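Local coordinates for protein histidinol-phosphatase (Bordetella pertussis, PDB 3FVV) that probably removes phosphate from histidinol phosphate to give histidinol late in histidine biosynthesis, as a magnesium-dependent hydrolase of the haloacid dehalogenase superfamily, at residues D109-L113 against V131-I135; Q23-L28 against W80-F84; P200-P205 against W218-F224. All coordinates share one frame; numbering follows the deposited sequence.

Interaction 1: D109-L113 against V131-I135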
loop_
_atom_site.group_PDB
_atom_site.type_symbol
_atom_site.label_atom_id
_atom_site.label_comp_id
_atom_site.label_asym_id
_atom_site.label_seq_id
_atom_site.Cartn_x
_atom_site.Cartn_y
_atom_site.Cartn_z
ATOM N N ASP A 109 -8.478 8.299 -16.640
ATOM C CA ASP A 109 -7.928 6.967 -16.404
ATOM C C ASP A 109 -8.728 6.298 -15.287
ATOM O O ASP A 109 -9.290 6.988 -14.428
ATOM C CB ASP A 109 -6.432 7.026 -16.094
ATOM C CG ASP A 109 -5.592 7.540 -17.301
ATOM O OD1 ASP A 109 -6.209 7.650 -18.416
ATOM O OD2 ASP A 109 -4.342 7.801 -17.130
ATOM N N LEU A 110 -8.848 4.975 -15.332
ATOM C CA LEU A 110 -9.342 4.204 -14.184
ATOM C C LEU A 110 -8.184 4.079 -13.178
ATOM O O LEU A 110 -7.199 3.479 -13.498
ATOM C CB LEU A 110 -9.823 2.818 -14.616
ATOM C CG LEU A 110 -10.261 1.884 -13.480
ATOM C CD1 LEU A 110 -11.374 2.568 -12.668
ATOM C CD2 LEU A 110 -10.653 0.452 -14.010
ATOM N N CYS A 111 -8.316 4.630 -11.983
ATOM C CA CYS A 111 -7.199 4.727 -11.007
ATOM C C CYS A 111 -7.468 3.915 -9.726
ATOM O O CYS A 111 -8.558 3.939 -9.190
ATOM C CB CYS A 111 -6.958 6.180 -10.597
ATOM S SG CYS A 111 -6.493 7.211 -11.988
ATOM N N ALA A 112 -6.417 3.219 -9.255
ATOM C CA ALA A 112 -6.463 2.364 -8.082
ATOM C C ALA A 112 -5.127 2.472 -7.351
ATOM O O ALA A 112 -4.026 2.560 -7.978
ATOM C CB ALA A 112 -6.701 0.885 -8.487
ATOM N N LEU A 113 -5.237 2.431 -6.028
ATOM C CA LEU A 113 -4.117 2.275 -5.134
ATOM C C LEU A 113 -3.937 0.778 -4.837
ATOM O O LEU A 113 -4.902 0.094 -4.433
ATOM C CB LEU A 113 -4.352 3.111 -3.871
ATOM C CG LEU A 113 -3.231 3.407 -2.884
ATOM C CD1 LEU A 113 -2.150 4.321 -3.425
ATOM C CD2 LEU A 113 -3.820 4.046 -1.583
ATOM N N VAL A 131 -8.753 8.778 -5.086
ATOM C CA VAL A 131 -8.702 7.531 -5.785
ATOM C C VAL A 131 -9.845 6.704 -5.202
ATOM O O VAL A 131 -9.959 6.586 -3.971
ATOM C CB VAL A 131 -7.343 6.852 -5.575
ATOM C CG1 VAL A 131 -7.429 5.378 -6.026
ATOM C CG2 VAL A 131 -6.243 7.633 -6.364
ATOM N N GLN A 132 -10.655 6.112 -6.077
ATOM C CA GLN A 132 -11.926 5.499 -5.673
ATOM C C GLN A 132 -11.768 4.019 -5.508
ATOM O O GLN A 132 -12.669 3.393 -4.978
ATOM C CB GLN A 132 -13.036 5.753 -6.704
ATOM C CG GLN A 132 -13.283 7.225 -7.031
ATOM C CD GLN A 132 -13.654 8.029 -5.778
ATOM O OE1 GLN A 132 -14.540 7.633 -5.033
ATOM N NE2 GLN A 132 -12.927 9.126 -5.515
ATOM N N HIS A 133 -10.638 3.444 -5.925
ATOM C CA HIS A 133 -10.436 1.965 -5.873
ATOM C C HIS A 133 -9.200 1.656 -5.098
ATOM O O HIS A 133 -8.137 2.268 -5.356
ATOM C CB HIS A 133 -10.294 1.428 -7.294
ATOM C CG HIS A 133 -11.532 1.644 -8.113
ATOM N ND1 HIS A 133 -12.695 0.925 -7.886
ATOM C CD2 HIS A 133 -11.827 2.555 -9.064
ATOM C CE1 HIS A 133 -13.642 1.376 -8.689
ATOM N NE2 HIS A 133 -13.138 2.365 -9.415
ATOM N N LEU A 134 -9.304 0.677 -4.206
ATOM C CA LEU A 134 -8.191 0.281 -3.337
ATOM C C LEU A 134 -8.016 -1.218 -3.440
ATOM O O LEU A 134 -8.954 -1.964 -3.215
ATOM C CB LEU A 134 -8.523 0.574 -1.892
ATOM C CG LEU A 134 -7.478 0.147 -0.840
ATOM C CD1 LEU A 134 -6.154 0.868 -0.992
ATOM C CD2 LEU A 134 -8.031 0.358 0.541
ATOM N N ILE A 135 -6.811 -1.648 -3.728
ATOM C CA ILE A 135 -6.528 -3.048 -3.859
ATOM C C ILE A 135 -5.417 -3.309 -2.832
ATOM O O ILE A 135 -4.194 -3.223 -3.128
ATOM C CB ILE A 135 -6.135 -3.401 -5.319
ATOM C CG1 ILE A 135 -7.261 -3.034 -6.326
ATOM C CG2 ILE A 135 -5.809 -4.887 -5.445
ATOM C CD1 ILE A 135 -6.757 -2.735 -7.758
HETATM O O HOH W 1 -9.938 6.043 -8.867
#

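Interaction 2: Q23-L28 against W80-F84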
loop_
_atom_site.group_PDB
_atom_site.type_symbol
_atom_site.label_atom_id
_atom_site.label_comp_id
_atom_site.label_asym_id
_atom_site.label_seq_id
_atom_site.Cartn_x
_atom_site.Cartn_y
_atom_site.Cartn_z
ATOM N N GLN A 23 4.721 3.181 10.263
ATOM C CA GLN A 23 4.351 4.438 10.977
ATOM C C GLN A 23 3.053 4.233 11.796
ATOM O O GLN A 23 2.923 4.705 12.927
ATOM C CB GLN A 23 4.208 5.597 10.017
ATOM C CG GLN A 23 5.478 5.947 9.336
ATOM C CD GLN A 23 6.508 6.436 10.344
ATOM O OE1 GLN A 23 6.168 7.052 11.372
ATOM N NE2 GLN A 23 7.749 6.182 10.050
ATOM N N TRP A 24 2.123 3.470 11.257
ATOM C CA TRP A 24 0.941 3.144 12.035
ATOM C C TRP A 24 1.249 2.319 13.287
ATOM O O TRP A 24 0.712 2.655 14.352
ATOM C CB TRP A 24 -0.081 2.460 11.132
ATOM C CG TRP A 24 -1.311 1.861 11.762
ATOM C CD1 TRP A 24 -1.570 0.534 11.808
ATOM C CD2 TRP A 24 -2.403 2.507 12.488
ATOM N NE1 TRP A 24 -2.773 0.312 12.429
ATOM C CE2 TRP A 24 -3.301 1.492 12.869
ATOM C CE3 TRP A 24 -2.721 3.809 12.793
ATOM C CZ2 TRP A 24 -4.502 1.742 13.526
ATOM C CZ3 TRP A 24 -3.913 4.066 13.450
ATOM C CH2 TRP A 24 -4.802 3.032 13.796
ATOM N N ALA A 25 2.075 1.263 13.167
ATOM C CA ALA A 25 2.518 0.482 14.327
ATOM C C ALA A 25 3.209 1.360 15.331
ATOM O O ALA A 25 2.964 1.310 16.566
ATOM C CB ALA A 25 3.487 -0.632 13.882
ATOM N N ASP A 26 4.092 2.202 14.813
ATOM C CA ASP A 26 4.858 3.069 15.663
ATOM C C ASP A 26 3.966 4.115 16.308
ATOM O O ASP A 26 4.181 4.489 17.458
ATOM C CB ASP A 26 5.964 3.768 14.867
ATOM C CG ASP A 26 6.881 4.553 15.763
ATOM O OD1 ASP A 26 7.423 3.956 16.705
ATOM O OD2 ASP A 26 7.014 5.753 15.545
ATOM N N PHE A 27 2.960 4.577 15.573
ATOM C CA PHE A 27 2.000 5.537 16.099
ATOM C C PHE A 27 1.209 4.932 17.265
ATOM O O PHE A 27 1.031 5.564 18.313
ATOM C CB PHE A 27 1.080 6.024 14.990
ATOM C CG PHE A 27 -0.165 6.706 15.483
ATOM C CD1 PHE A 27 -0.181 8.080 15.665
ATOM C CD2 PHE A 27 -1.316 6.002 15.722
ATOM C CE1 PHE A 27 -1.280 8.711 16.093
ATOM C CE2 PHE A 27 -2.427 6.651 16.167
ATOM C CZ PHE A 27 -2.411 7.999 16.353
ATOM N N LEU A 28 0.746 3.700 17.106
ATOM C CA LEU A 28 0.034 3.014 18.199
ATOM C C LEU A 28 0.973 2.771 19.392
ATOM O O LEU A 28 0.575 3.000 20.557
ATOM C CB LEU A 28 -0.603 1.701 17.724
ATOM C CG LEU A 28 -1.707 1.797 16.657
ATOM C CD1 LEU A 28 -2.005 0.409 16.137
ATOM C CD2 LEU A 28 -2.947 2.419 17.211
ATOM N N TRP A 80 -8.627 6.664 16.446
ATOM C CA TRP A 80 -7.159 6.740 16.430
ATOM C C TRP A 80 -6.542 6.890 15.045
ATOM O O TRP A 80 -5.553 7.594 14.854
ATOM C CB TRP A 80 -6.519 5.555 17.175
ATOM C CG TRP A 80 -7.023 5.386 18.564
ATOM C CD1 TRP A 80 -7.595 6.319 19.327
ATOM C CD2 TRP A 80 -7.025 4.180 19.331
ATOM N NE1 TRP A 80 -7.974 5.795 20.524
ATOM C CE2 TRP A 80 -7.599 4.477 20.564
ATOM C CE3 TRP A 80 -6.557 2.879 19.094
ATOM C CZ2 TRP A 80 -7.783 3.499 21.586
ATOM C CZ3 TRP A 80 -6.710 1.922 20.105
ATOM C CH2 TRP A 80 -7.331 2.238 21.326
ATOM N N HIS A 81 -7.135 6.247 14.058
ATOM C CA HIS A 81 -6.664 6.422 12.704
ATOM C C HIS A 81 -6.851 7.862 12.202
ATOM O O HIS A 81 -6.039 8.355 11.505
ATOM C CB HIS A 81 -7.276 5.386 11.787
ATOM C CG HIS A 81 -6.695 5.403 10.419
ATOM N ND1 HIS A 81 -5.643 4.587 10.037
ATOM C CD2 HIS A 81 -6.972 6.170 9.358
ATOM C CE1 HIS A 81 -5.325 4.844 8.784
ATOM N NE2 HIS A 81 -6.112 5.803 8.350
ATOM N N GLU A 82 -7.936 8.521 12.550
ATOM C CA GLU A 82 -8.071 9.930 12.190
ATOM C C GLU A 82 -6.961 10.773 12.756
ATOM O O GLU A 82 -6.428 11.618 12.113
ATOM C CB GLU A 82 -9.419 10.534 12.627
ATOM C CG GLU A 82 -10.631 9.901 11.993
ATOM C CD GLU A 82 -11.943 10.256 12.701
ATOM O OE1 GLU A 82 -11.950 11.165 13.548
ATOM O OE2 GLU A 82 -12.976 9.589 12.452
ATOM N N GLU A 83 -6.564 10.520 13.981
ATOM C CA GLU A 83 -5.458 11.258 14.541
ATOM C C GLU A 83 -4.164 10.972 13.766
ATOM O O GLU A 83 -3.370 11.848 13.565
ATOM C CB GLU A 83 -5.335 10.849 16.031
ATOM C CG GLU A 83 -4.131 11.448 16.753
ATOM C CD GLU A 83 -3.963 10.790 18.165
ATOM O OE1 GLU A 83 -4.997 10.350 18.744
ATOM O OE2 GLU A 83 -2.801 10.654 18.639
ATOM N N PHE A 84 -3.953 9.705 13.399
ATOM C CA PHE A 84 -2.854 9.259 12.570
ATOM C C PHE A 84 -2.850 9.980 11.225
ATOM O O PHE A 84 -1.800 10.380 10.734
ATOM C CB PHE A 84 -2.966 7.743 12.377
ATOM C CG PHE A 84 -1.948 7.125 11.427
ATOM C CD1 PHE A 84 -0.586 7.142 11.736
ATOM C CD2 PHE A 84 -2.354 6.480 10.310
ATOM C CE1 PHE A 84 0.351 6.565 10.940
ATOM C CE2 PHE A 84 -1.405 5.855 9.429
ATOM C CZ PHE A 84 -0.056 5.891 9.758
#

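Interaction 3: P200-P205 against W218-F224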
loop_
_atom_site.group_PDB
_atom_site.type_symbol
_atom_site.label_atom_id
_atom_site.label_comp_id
_atom_site.label_asym_id
_atom_site.label_seq_id
_atom_site.Cartn_x
_atom_site.Cartn_y
_atom_site.Cartn_z
ATOM N N PRO A 200 5.334 0.492 -16.957
ATOM C CA PRO A 200 5.901 0.491 -15.617
ATOM C C PRO A 200 6.726 1.759 -15.345
ATOM O O PRO A 200 7.541 2.165 -16.212
ATOM C CB PRO A 200 6.820 -0.744 -15.635
ATOM C CG PRO A 200 7.199 -0.896 -17.068
ATOM C CD PRO A 200 6.012 -0.456 -17.863
ATOM N N ILE A 201 6.563 2.342 -14.157
ATOM C CA ILE A 201 7.291 3.582 -13.767
ATOM C C ILE A 201 7.912 3.301 -12.404
ATOM O O ILE A 201 7.211 2.940 -11.460
ATOM C CB ILE A 201 6.351 4.840 -13.581
ATOM C CG1 ILE A 201 5.371 5.045 -14.772
ATOM C CG2 ILE A 201 7.145 6.078 -13.368
ATOM C CD1 ILE A 201 6.040 5.283 -16.083
ATOM N N ALA A 202 9.214 3.414 -12.327
ATOM C CA ALA A 202 9.948 3.242 -11.111
ATOM C C ALA A 202 9.934 4.615 -10.449
ATOM O O ALA A 202 10.519 5.574 -10.977
ATOM C CB ALA A 202 11.346 2.813 -11.430
ATOM N N ALA A 203 9.230 4.708 -9.335
ATOM C CA ALA A 203 9.017 5.956 -8.599
ATOM C C ALA A 203 9.828 5.884 -7.316
ATOM O O ALA A 203 9.659 4.948 -6.518
ATOM C CB ALA A 203 7.539 6.153 -8.282
ATOM N N ASN A 204 10.707 6.862 -7.115
ATOM C CA ASN A 204 11.603 6.860 -5.984
ATOM C C ASN A 204 12.299 5.481 -5.844
ATOM O O ASN A 204 12.353 4.934 -4.751
ATOM C CB ASN A 204 10.853 7.224 -4.679
ATOM C CG ASN A 204 9.920 8.440 -4.841
ATOM O OD1 ASN A 204 10.363 9.500 -5.270
ATOM N ND2 ASN A 204 8.617 8.257 -4.557
ATOM N N PRO A 205 12.810 4.902 -6.931
ATOM C CA PRO A 205 13.258 3.545 -6.812
ATOM C C PRO A 205 14.390 3.292 -5.826
ATOM O O PRO A 205 15.226 4.163 -5.597
ATOM C CB PRO A 205 13.762 3.230 -8.226
ATOM C CG PRO A 205 14.110 4.631 -8.776
ATOM C CD PRO A 205 12.969 5.394 -8.296
ATOM N N TRP A 218 12.716 1.622 -18.463
ATOM C CA TRP A 218 11.472 2.031 -17.765
ATOM C C TRP A 218 11.637 3.438 -17.250
ATOM O O TRP A 218 12.689 3.768 -16.695
ATOM C CB TRP A 218 11.198 1.127 -16.550
ATOM C CG TRP A 218 10.810 -0.270 -16.842
ATOM C CD1 TRP A 218 10.466 -0.787 -18.043
ATOM C CD2 TRP A 218 10.680 -1.338 -15.891
ATOM N NE1 TRP A 218 10.133 -2.112 -17.903
ATOM C CE2 TRP A 218 10.255 -2.464 -16.583
ATOM C CE3 TRP A 218 10.884 -1.440 -14.513
ATOM C CZ2 TRP A 218 10.028 -3.704 -15.943
ATOM C CZ3 TRP A 218 10.674 -2.651 -13.886
ATOM C CH2 TRP A 218 10.268 -3.774 -14.602
ATOM N N GLN A 219 10.593 4.255 -17.385
ATOM C CA GLN A 219 10.570 5.608 -16.847
ATOM C C GLN A 219 10.913 5.558 -15.328
ATOM O O GLN A 219 10.550 4.593 -14.659
ATOM C CB GLN A 219 9.182 6.191 -17.147
ATOM C CG GLN A 219 8.739 7.444 -16.510
ATOM C CD GLN A 219 9.438 8.605 -17.084
ATOM O OE1 GLN A 219 10.617 8.793 -16.848
ATOM N NE2 GLN A 219 8.743 9.373 -17.890
ATOM N N VAL A 220 11.658 6.556 -14.833
ATOM C CA VAL A 220 12.051 6.694 -13.409
ATOM C C VAL A 220 11.615 8.058 -12.988
ATOM O O VAL A 220 11.780 8.984 -13.741
ATOM C CB VAL A 220 13.571 6.580 -13.191
ATOM C CG1 VAL A 220 13.964 6.929 -11.764
ATOM C CG2 VAL A 220 14.056 5.185 -13.542
ATOM N N ILE A 221 11.000 8.192 -11.832
ATOM C CA ILE A 221 10.643 9.487 -11.350
ATOM C C ILE A 221 11.001 9.555 -9.891
ATOM O O ILE A 221 10.640 8.686 -9.121
ATOM C CB ILE A 221 9.139 9.775 -11.493
ATOM C CG1 ILE A 221 8.675 9.566 -12.934
ATOM C CG2 ILE A 221 8.801 11.220 -10.969
ATOM C CD1 ILE A 221 7.175 9.848 -13.054
ATOM N N ASP A 222 11.706 10.599 -9.505
ATOM C CA ASP A 222 12.076 10.794 -8.120
ATOM C C ASP A 222 11.181 11.884 -7.611
ATOM O O ASP A 222 11.491 13.071 -7.691
ATOM C CB ASP A 222 13.559 11.097 -8.006
ATOM C CG ASP A 222 14.411 9.822 -8.113
ATOM O OD1 ASP A 222 14.211 8.888 -7.317
ATOM O OD2 ASP A 222 15.192 9.683 -9.042
ATOM N N LEU A 223 10.000 11.486 -7.171
ATOM C CA LEU A 223 8.979 12.465 -6.703
ATOM C C LEU A 223 9.417 13.239 -5.471
ATOM O O LEU A 223 9.008 14.366 -5.300
ATOM C CB LEU A 223 7.664 11.773 -6.366
ATOM C CG LEU A 223 6.932 11.164 -7.549
ATOM C CD1 LEU A 223 5.768 10.255 -7.090
ATOM C CD2 LEU A 223 6.410 12.252 -8.519
ATOM N N PHE A 224 10.159 12.623 -4.571
ATOM C CA PHE A 224 10.605 13.339 -3.378
ATOM C C PHE A 224 11.873 12.767 -2.827
ATOM O O PHE A 224 12.485 13.486 -1.998
ATOM C CB PHE A 224 9.538 13.428 -2.243
ATOM C CG PHE A 224 8.663 12.217 -2.110
ATOM C CD1 PHE A 224 7.314 12.293 -2.422
ATOM C CD2 PHE A 224 9.183 10.998 -1.750
ATOM C CE1 PHE A 224 6.484 11.177 -2.362
ATOM C CE2 PHE A 224 8.372 9.849 -1.702
ATOM C CZ PHE A 224 6.997 9.939 -2.000
#

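Interaction 1: D109-L113 against V131-I135
His-133 meets the strand of Leu-110 to Leu-113 along much of its length, and following its side chain outward maps the contact. His-133 CB rests 3.8 Å from Ala-112 CB and near the carbonyl oxygen of Cys-111. Because CG stands opposite the carbonyl carbon and beside the backbone N (chi1 -63°), the ring runs back toward the start of the neighbouring strand. There the Cys-111 oxygen lies in the ring plane at its edge, 3.6 Å from His-133 CD2. Farther out, CD2 and NE2 meet the CD1 branch of Leu-110, whose side chain crosses the histidine at about a right angle.

The parallel pairing rests on two backbone bonds: Leu-113 N donates to His-133 O at 3.0 Å, and Leu-113 O receives Ile-135 N at 2.7 Å in a nearly linear bond. Before the strands come into register, one water bridges them, giving a hydrogen to Cys-111 O and accepting one from Gln-132 N. Val-131 CG1 packs on the backbone of the facing strand, 3.7 Å from Leu-113 N. On the Leu-113 and Leu-134 face the two leucines lie side by side; on the other, Ile-135 CD1 reaches Ala-112 CB at 3.7 Å.

This is the right-handed beta-alpha-beta crossover of a Rossmann-like HAD core: helix 119-128 links the strands and covers Leu-113 and Leu-134, while Trp-167 of helix 158-170 packs on Leu-110, Ala-112, His-133 and Ile-135. Strand 5-9 pairs in parallel with strand 110-115 on its other edge.

Interaction 2: Q23-L28 against W80-F84
An aromatic helix-helix contact, without hydrogen bonds between its two segments, joins helix 20-30 to helix 74-89 in the helical part of the protein. The axes of segments 23-28 and 80-84 approach to 10.9 Å at an angle of 115°, a separation filled by large side chains.

Phe-84 packs against both Trp-24 and Phe-27. Trp-24 turns the edge of its six-membered ring toward the face of Phe-84, with centroids 5.2 Å apart and planes at 61°; CE3 is the atom above that face, displaced toward the rim. The root of Phe-84 serves Phe-27 instead: its CB sits over the centre of the Phe-27 ring, 3.9 Å from the centroid, in a CH-pi contact. Both phenylalanines place CG opposite the backbone N (chi1 164° for Phe-27), which carries each ring across toward the other helix.

His-81 ND1 lies over one face of Trp-24, 3.9 Å from CZ3, while Leu-28 CD1 covers the opposite face from within the first helix. The other methyl of Leu-28, CD2, reaches Trp-80 CE3 at 4.1 Å. At the far end of Phe-27, CZ comes 3.5 Å from Glu-83 OE2, and CG of the glutamate meets the ring edge in its plane. Arg-33 links Glu-83 and Trp-80, forming a salt bridge with Glu-83 OE1 and a cation-pi contact with the Trp-80 ring.

Trp-24, Phe-27, His-81 and Phe-84 thus make an aromatic cluster in a helical insertion consistent with the C1 cap found after the first core strand in SerB-type HAD phosphatases.

Interaction 3: P200-P205 against W218-F224
Backbone hydrogen bonds zip Ala-202 and Asn-204 to the strand 219-221. Ala-202 N donates to Gln-219 O at 2.9 Å, Ala-202 O accepts from Ile-221 N, and Asn-204 N ends the ladder on Ile-221 O at 2.7 Å.

Apolar contacts flank this ladder. Pro-200 CG stands over the face of the Trp-218 five-membered ring, 3.3 Å from its centroid and 11° off the normal, a close CH-pi contact. Ile-201 CG2 meets Ile-221 CD1 at 3.8 Å; on the face of Ala-202 and Val-220, Pro-205 CG touches Val-220 CG1.

Strand 219-221 pairs at the edge of the HAD core sheet, completing a beta-alpha-beta unit whose helix 207-216 covers Val-220; strand 180-185 pairs with the other side of strand 199-203.

Polar side-chain contacts follow beyond the strands. Asn-204 OD1 accepts from Phe-224 N at 3.2 Å, the donor tilted 28° from the carbonyl plane. The amide lies on one face of the Phe-224 ring, displaced toward its rim, planes 23° apart, with Asn-204 ND2 3.3 Å from Phe-224 CE2; ND2 also donates to His-13 O. Asp-222 OD1, held by Arg-210 in a salt bridge, comes 3.8 Å from Pro-205 CD.

Overall arrangement
From the N terminus, strand 5-9 enters the core sheet before the chain leaves for the helices of interaction 2, which closes a long, mostly helical excursion of 51 residues. The chain then returns to the core, where interaction 1 closes a short crossover through helix 119-128. After further core strands, interaction 3 closes a still shorter one through helix 207-216, near the end of the modelled chain. The three loops follow in series, neither nesting nor crossing. Interactions 1 and 3 share one sheet, their centres about 19 Å apart, with strands 5-9 and 180-185 between them; interaction 2 instead ties helices together, its centre about 23 Å from that of interaction 1.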